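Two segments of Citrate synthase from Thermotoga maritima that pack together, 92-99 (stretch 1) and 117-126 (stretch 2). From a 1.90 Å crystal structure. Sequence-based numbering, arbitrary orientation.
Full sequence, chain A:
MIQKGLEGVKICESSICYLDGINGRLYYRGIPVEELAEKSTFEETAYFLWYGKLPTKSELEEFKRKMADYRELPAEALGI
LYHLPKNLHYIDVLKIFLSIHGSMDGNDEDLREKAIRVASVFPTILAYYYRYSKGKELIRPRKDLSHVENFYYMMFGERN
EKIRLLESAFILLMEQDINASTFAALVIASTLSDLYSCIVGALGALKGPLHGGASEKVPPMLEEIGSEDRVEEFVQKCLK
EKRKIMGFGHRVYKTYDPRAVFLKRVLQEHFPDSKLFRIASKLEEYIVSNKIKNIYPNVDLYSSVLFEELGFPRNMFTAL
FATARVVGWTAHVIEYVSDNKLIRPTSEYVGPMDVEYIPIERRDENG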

# COMPACT_ATOMS: atom_id res chain seq x y z
N ASP A 92 10.54 1.19 -6.36
CA ASP A 92 9.98 -0.01 -6.97
C ASP A 92 10.89 -1.21 -6.74
O ASP A 92 10.42 -2.33 -6.55
CB ASP A 92 9.75 0.19 -8.47
CG ASP A 92 8.61 1.15 -8.76
OD1 ASP A 92 7.76 1.34 -7.86
OD2 ASP A 92 8.55 1.70 -9.88
N VAL A 93 12.20 -0.97 -6.76
CA VAL A 93 13.17 -2.03 -6.52
C VAL A 93 12.93 -2.61 -5.13
O VAL A 93 12.93 -3.83 -4.94
CB VAL A 93 14.62 -1.47 -6.62
CG1 VAL A 93 15.62 -2.53 -6.17
CG2 VAL A 93 14.91 -1.06 -8.06
N LEU A 94 12.72 -1.72 -4.16
CA LEU A 94 12.45 -2.14 -2.79
C LEU A 94 11.18 -3.00 -2.73
O LEU A 94 11.16 -4.03 -2.05
CB LEU A 94 12.29 -0.92 -1.87
CG LEU A 94 13.58 -0.19 -1.49
CD1 LEU A 94 13.25 1.13 -0.79
CD2 LEU A 94 14.41 -1.08 -0.58
N LYS A 95 10.13 -2.59 -3.44
CA LYS A 95 8.88 -3.34 -3.45
C LYS A 95 9.12 -4.77 -3.90
O LYS A 95 8.66 -5.74 -3.28
CB LYS A 95 7.87 -2.72 -4.42
CG LYS A 95 7.27 -1.39 -3.99
CD LYS A 95 6.38 -0.91 -5.12
CE LYS A 95 6.07 0.56 -5.02
NZ LYS A 95 5.36 1.01 -6.25
N ILE A 96 9.84 -4.90 -5.02
CA ILE A 96 10.15 -6.21 -5.59
C ILE A 96 10.83 -7.13 -4.59
O ILE A 96 10.36 -8.25 -4.35
CB ILE A 96 11.08 -6.06 -6.81
CG1 ILE A 96 10.36 -5.31 -7.93
CG2 ILE A 96 11.53 -7.45 -7.29
CD1 ILE A 96 11.26 -4.93 -9.10
N PHE A 97 11.93 -6.68 -4.01
CA PHE A 97 12.68 -7.56 -3.11
C PHE A 97 11.95 -7.82 -1.77
O PHE A 97 12.26 -8.76 -1.05
CB PHE A 97 14.07 -6.96 -2.88
CG PHE A 97 14.93 -7.21 -4.10
CD1 PHE A 97 15.40 -8.49 -4.36
CD2 PHE A 97 15.22 -6.17 -4.97
CE1 PHE A 97 16.15 -8.73 -5.51
CE2 PHE A 97 15.96 -6.42 -6.12
CZ PHE A 97 16.42 -7.70 -6.41
N LEU A 98 10.98 -6.95 -1.41
CA LEU A 98 10.23 -7.22 -0.18
C LEU A 98 9.06 -8.19 -0.43
O LEU A 98 8.38 -8.64 0.48
CB LEU A 98 9.66 -5.90 0.36
CG LEU A 98 10.72 -4.92 0.88
CD1 LEU A 98 10.09 -3.78 1.66
CD2 LEU A 98 11.75 -5.55 1.81
N SER A 99 8.81 -8.46 -1.73
CA SER A 99 7.66 -9.28 -2.10
C SER A 99 8.06 -10.70 -2.53
O SER A 99 7.27 -11.46 -3.07
CB SER A 99 6.93 -8.59 -3.25
OG SER A 99 6.41 -7.34 -2.79
N ARG A 117 14.95 -7.09 10.91
CA ARG A 117 15.59 -7.74 9.77
C ARG A 117 15.34 -7.02 8.45
O ARG A 117 16.26 -6.82 7.65
CB ARG A 117 15.12 -9.20 9.65
CG ARG A 117 15.71 -9.95 8.47
CD ARG A 117 15.72 -11.45 8.73
NE ARG A 117 14.38 -11.97 9.05
CZ ARG A 117 13.38 -12.04 8.18
NH1 ARG A 117 13.54 -11.63 6.93
NH2 ARG A 117 12.20 -12.52 8.56
N VAL A 118 14.10 -6.61 8.20
CA VAL A 118 13.78 -5.92 6.96
C VAL A 118 14.52 -4.58 6.88
O VAL A 118 15.06 -4.22 5.84
CB VAL A 118 12.24 -5.70 6.82
CG1 VAL A 118 11.76 -4.67 7.82
CG2 VAL A 118 11.91 -5.27 5.39
N ALA A 119 14.56 -3.84 7.99
CA ALA A 119 15.26 -2.56 8.00
C ALA A 119 16.75 -2.76 7.73
O ALA A 119 17.38 -1.95 7.04
CB ALA A 119 15.06 -1.88 9.34
N SER A 120 17.32 -3.83 8.27
CA SER A 120 18.74 -4.12 8.09
C SER A 120 19.13 -4.39 6.64
O SER A 120 20.26 -4.09 6.24
CB SER A 120 19.16 -5.31 8.95
OG SER A 120 18.91 -5.06 10.33
N VAL A 121 18.22 -4.95 5.85
CA VAL A 121 18.53 -5.28 4.46
C VAL A 121 18.22 -4.18 3.43
O VAL A 121 18.68 -4.27 2.28
CB VAL A 121 17.84 -6.61 4.05
CG1 VAL A 121 16.35 -6.39 3.82
CG2 VAL A 121 18.52 -7.19 2.81
N PHE A 122 17.48 -3.15 3.83
CA PHE A 122 17.14 -2.06 2.91
C PHE A 122 18.35 -1.50 2.14
O PHE A 122 18.31 -1.40 0.91
CB PHE A 122 16.46 -0.91 3.68
CG PHE A 122 14.96 -0.83 3.48
CD1 PHE A 122 14.13 -1.88 3.85
CD2 PHE A 122 14.38 0.32 2.95
CE1 PHE A 122 12.74 -1.79 3.70
CE2 PHE A 122 12.99 0.42 2.80
CZ PHE A 122 12.18 -0.63 3.18
N PRO A 123 19.43 -1.12 2.84
CA PRO A 123 20.61 -0.57 2.17
C PRO A 123 21.27 -1.54 1.18
O PRO A 123 21.85 -1.12 0.18
CB PRO A 123 21.55 -0.21 3.33
CG PRO A 123 20.60 0.08 4.45
CD PRO A 123 19.60 -1.05 4.31
N THR A 124 21.20 -2.83 1.48
CA THR A 124 21.79 -3.84 0.62
C THR A 124 21.02 -3.89 -0.69
O THR A 124 21.61 -3.99 -1.77
CB THR A 124 21.77 -5.22 1.29
OG1 THR A 124 22.45 -5.13 2.55
CG2 THR A 124 22.46 -6.26 0.41
N ILE A 125 19.70 -3.82 -0.60
CA ILE A 125 18.85 -3.84 -1.79
C ILE A 125 19.21 -2.66 -2.68
O ILE A 125 19.43 -2.83 -3.88
CB ILE A 125 17.35 -3.75 -1.42
CG1 ILE A 125 16.90 -5.05 -0.74
CG2 ILE A 125 16.51 -3.49 -2.67
CD1 ILE A 125 15.50 -4.99 -0.17
N LEU A 126 19.29 -1.48 -2.09
CA LEU A 126 19.61 -0.26 -2.84
C LEU A 126 21.02 -0.28 -3.41
O LEU A 126 21.22 0.03 -4.58
CB LEU A 126 19.44 0.97 -1.95
CG LEU A 126 18.06 1.19 -1.33
CD1 LEU A 126 18.04 2.52 -0.58
CD2 LEU A 126 16.99 1.18 -2.42

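Two helices of one chain cross steeply, their N-to-C directions 123° apart and their axes 9.9 Å apart at closest approach. The backbones come nearest where Leu94 CA lies 6.7 Å from Ile125 CA; toward the other end of the contact, Leu98 CA and Val118 CA are 8.1 Å apart. The second helix is kinked: the N atoms of Pro123 and Thr124 lack the usual bond to the preceding turn; proline has no amide hydrogen to give, and Thr124 N makes only a weak bond to Val121 O at 3.0 Å. The regular pattern resumes with Ile125 N to Val121 O at 3.1 Å. No hydrogen bond joins the stretches; the contact is apolar and buries 402 Å². Ile125 is the knob, seated among Val93, Leu94, Phe97 and Leu98, with its CD1 3.6 Å from Phe97 CB and its CG2 3.7 Å from Val93 CG1. Leu94 lays CD2 over one face of the Phe122 ring, 4.0 Å from the centroid, a CH-pi contact, while its CG meets Leu126 CD2 at 3.8 Å. Leu98 starts out sideways, but its end reaches across, placing CD2 3.6 Å from Val118 CG2 and CD1 3.9 Å from Phe122 CE1. Polar groups pair within stretch 1 instead: Lys95 NZ forms a salt bridge with Asp92 OD1 at 2.9 Å, one turn back and out of reach of stretch 2.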